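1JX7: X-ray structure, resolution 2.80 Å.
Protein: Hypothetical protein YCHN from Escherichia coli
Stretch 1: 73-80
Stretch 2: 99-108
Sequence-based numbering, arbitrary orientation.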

# COMPACT_ATOMS: atom_id res chain seq x y z
N VAL A 73 3.62 -13.86 25.90
CA VAL A 73 4.36 -13.61 24.67
C VAL A 73 4.56 -12.10 24.71
O VAL A 73 3.59 -11.34 24.71
N PRO A 74 5.82 -11.64 24.76
CA PRO A 74 6.09 -10.20 24.81
C PRO A 74 5.63 -9.46 23.56
O PRO A 74 5.86 -9.90 22.43
N VAL A 75 4.97 -8.33 23.78
CA VAL A 75 4.48 -7.49 22.69
C VAL A 75 4.98 -6.08 22.93
O VAL A 75 4.53 -5.39 23.84
N LYS A 76 5.93 -5.64 22.10
CA LYS A 76 6.49 -4.31 22.25
C LYS A 76 6.09 -3.31 21.17
O LYS A 76 6.08 -3.65 19.97
N LEU A 77 5.74 -2.11 21.58
CA LEU A 77 5.37 -1.05 20.65
C LEU A 77 6.57 -0.10 20.57
O LEU A 77 7.12 0.29 21.60
N CYS A 78 6.96 0.28 19.36
CA CYS A 78 8.11 1.17 19.17
C CYS A 78 7.89 2.56 19.75
O CYS A 78 6.93 3.25 19.42
N LYS A 79 8.82 2.96 20.62
CA LYS A 79 8.80 4.25 21.30
C LYS A 79 8.61 5.47 20.37
O LYS A 79 7.69 6.26 20.55
N THR A 80 9.51 5.61 19.40
CA THR A 80 9.41 6.76 18.50
C THR A 80 8.08 6.78 17.76
O THR A 80 7.51 7.84 17.54
N GLY A 99 8.49 -0.41 23.57
CA GLY A 99 9.90 -0.76 23.47
C GLY A 99 10.69 0.19 22.59
O GLY A 99 10.18 1.23 22.16
N THR A 100 11.93 -0.17 22.30
CA THR A 100 12.77 0.71 21.48
C THR A 100 13.48 -0.01 20.34
O THR A 100 13.75 -1.21 20.42
N LEU A 101 13.79 0.75 19.29
CA LEU A 101 14.48 0.21 18.12
C LEU A 101 15.68 -0.60 18.58
O LEU A 101 15.96 -1.67 18.04
N VAL A 102 16.39 -0.06 19.57
CA VAL A 102 17.57 -0.71 20.14
C VAL A 102 17.23 -2.13 20.55
O VAL A 102 18.04 -3.02 20.42
N GLU A 103 16.02 -2.32 21.07
CA GLU A 103 15.57 -3.64 21.50
C GLU A 103 15.30 -4.53 20.30
O GLU A 103 15.74 -5.68 20.26
N LEU A 104 14.58 -4.01 19.30
CA LEU A 104 14.29 -4.78 18.11
C LEU A 104 15.63 -5.21 17.55
O LEU A 104 15.82 -6.38 17.18
N ALA A 105 16.55 -4.26 17.48
CA ALA A 105 17.90 -4.49 17.00
C ALA A 105 18.62 -5.09 18.19
O ALA A 105 19.37 -4.41 18.88
N GLN A 106 18.35 -6.37 18.44
CA GLN A 106 18.93 -7.10 19.57
C GLN A 106 18.16 -8.41 19.55
O GLN A 106 18.74 -9.49 19.53
N TRP A 107 16.83 -8.29 19.56
CA TRP A 107 15.96 -9.45 19.47
C TRP A 107 16.33 -10.12 18.15
O TRP A 107 16.39 -11.35 18.05
N THR A 108 16.56 -9.29 17.14
CA THR A 108 16.91 -9.73 15.79
C THR A 108 18.22 -10.49 15.78
O THR A 108 18.34 -11.55 15.16

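Three residues carry most of this contact: Gly99, Lys76 and Trp107. Gly99 forms a parallel bridge with Cys78, their CA atoms 5.0 Å apart, and two backbone hydrogen bonds fix it in place. Gly99 N donates to Leu77 O at a very short 2.5 Å, and Lys79 N donates to Gly99 O at 2.7 Å. Glycine suits this position because there is little room for a side chain: an ideally placed CB would lie a tight 3.1 Å from Lys76 CB and would clash with Glu103 OE1 at 2.4 Å.

Lys76 passes its chain through the space beside that glycine. Its CA-to-CB bond points toward the second stretch, and the m, m, t, t rotamer bends the chain near its base and then extends it. The long aliphatic portion does the packing: Lys76 CD lies 3.9 Å from Gly99 N, while Lys76 CG lies 3.6 Å from Trp107 CH2 and 3.4 Å from Glu103 OE1. A lysine can thus offer methylenes to its neighbours and still carry its charge onward; here NZ finds a hydrogen-bond partner just outside the two stretches. The approach of Glu103 to Lys76 is a contact between a carboxylate oxygen and a methylene carbon. Glu103 itself points toward the strand, with chi1 and chi2 both t, so that its extended chain reaches across from the helix.

Trp107, one helical turn beyond Glu103, also points toward the first stretch. With chi1 m (-84°) and chi2 near 10°, its large indole bridges the widening gap between helix and strand, whose axes come no closer than 9.2 Å. The far end of the ring meets Lys76 and also Pro74, whose CB lies 4.4 Å from Trp107 CH2. Both meet the ring obliquely. The compact, apolar proline ring, with its C-gamma exo pucker, adds a hydrophobic neighbour to the indole. Between Pro74 and Lys76, Val75 points away, in the alternation typical of an extended chain.

At the other end the packing is lighter. Cys78, chi1 t, brings SG to 4.4 Å from Leu101 N. Lys79 starts toward the second stretch, its CB 4.0 Å from Thr100 CG2, but the end of its side chain leads away. Thr100 has chi1 p, and although its CA-to-CB bond points away, its methyl still makes that contact. Water 1 links the starts of the two helices, accepting a hydrogen bond from Leu101 N at 3.2 Å and a weak one from Thr80 N at 3.5 Å.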

# COMPACT_ATOMS: atom_id res chain seq x y z
CB VAL A 73 3.55 -13.99 23.42
CG1 VAL A 73 4.24 -13.50 22.17
CG2 VAL A 73 3.38 -15.49 23.35
CB PRO A 74 7.60 -10.13 24.99
CG PRO A 74 7.98 -11.48 25.54
CD PRO A 74 7.08 -12.41 24.78
CB VAL A 75 2.92 -7.49 22.68
CG1 VAL A 75 2.39 -6.41 21.75
CG2 VAL A 75 2.41 -8.87 22.25
CB LYS A 76 8.02 -4.41 22.31
CG LYS A 76 8.56 -5.00 23.61
CD LYS A 76 8.26 -4.07 24.78
CE LYS A 76 8.91 -4.54 26.07
NZ LYS A 76 8.73 -3.53 27.17
CB LEU A 77 4.14 -0.28 21.16
CG LEU A 77 2.89 -1.04 21.59
CD1 LEU A 77 1.81 -0.05 21.95
CD2 LEU A 77 2.40 -1.95 20.48
CB CYS A 78 8.45 1.29 17.69
SG CYS A 78 10.06 2.03 17.39
CB LYS A 79 10.08 4.39 22.10
CG LYS A 79 10.19 5.66 22.91
CD LYS A 79 9.18 5.68 24.02
CE LYS A 79 9.63 6.65 25.08
NZ LYS A 79 11.05 6.34 25.39
CB THR A 80 10.56 6.78 17.47
OG1 THR A 80 10.73 5.48 16.91
CG2 THR A 80 11.84 7.23 18.14
CB THR A 100 13.84 1.40 22.33
OG1 THR A 100 14.68 0.41 22.95
CG2 THR A 100 13.19 2.26 23.40
CB LEU A 101 14.98 1.34 17.22
CG LEU A 101 15.85 0.88 16.06
CD1 LEU A 101 15.02 0.12 15.04
CD2 LEU A 101 16.51 2.09 15.42
CB VAL A 102 18.10 0.08 21.39
CG1 VAL A 102 19.09 -0.78 22.18
CG2 VAL A 102 18.77 1.36 20.95
CB GLU A 103 14.31 -3.51 22.37
CG GLU A 103 13.78 -4.84 22.89
CD GLU A 103 12.62 -4.67 23.85
OE1 GLU A 103 11.72 -3.85 23.57
OE2 GLU A 103 12.60 -5.36 24.89
CB LEU A 104 13.56 -3.94 17.07
CG LEU A 104 12.66 -4.69 16.08
CD1 LEU A 104 12.52 -3.81 14.85
CD2 LEU A 104 13.25 -6.04 15.68
CB ALA A 105 18.55 -3.19 16.60
CB GLN A 106 18.67 -6.34 20.87
CG GLN A 106 19.23 -7.02 22.11
CD GLN A 106 18.76 -6.37 23.40
OE1 GLN A 106 19.03 -5.19 23.64
NE2 GLN A 106 18.04 -7.12 24.23
CB TRP A 107 14.51 -9.01 19.40
CG TRP A 107 13.87 -8.75 20.72
CD1 TRP A 107 14.47 -8.67 21.94
CD2 TRP A 107 12.47 -8.50 20.94
NE1 TRP A 107 13.54 -8.38 22.90
CE2 TRP A 107 12.31 -8.25 22.32
CE3 TRP A 107 11.36 -8.43 20.10
CZ2 TRP A 107 11.07 -7.97 22.88
CZ3 TRP A 107 10.11 -8.14 20.66
CH2 TRP A 107 9.99 -7.91 22.04
CB THR A 108 17.07 -8.53 14.84
OG1 THR A 108 15.82 -7.84 14.72
CG2 THR A 108 17.50 -9.00 13.48
O HOH W 1 12.36 3.66 19.16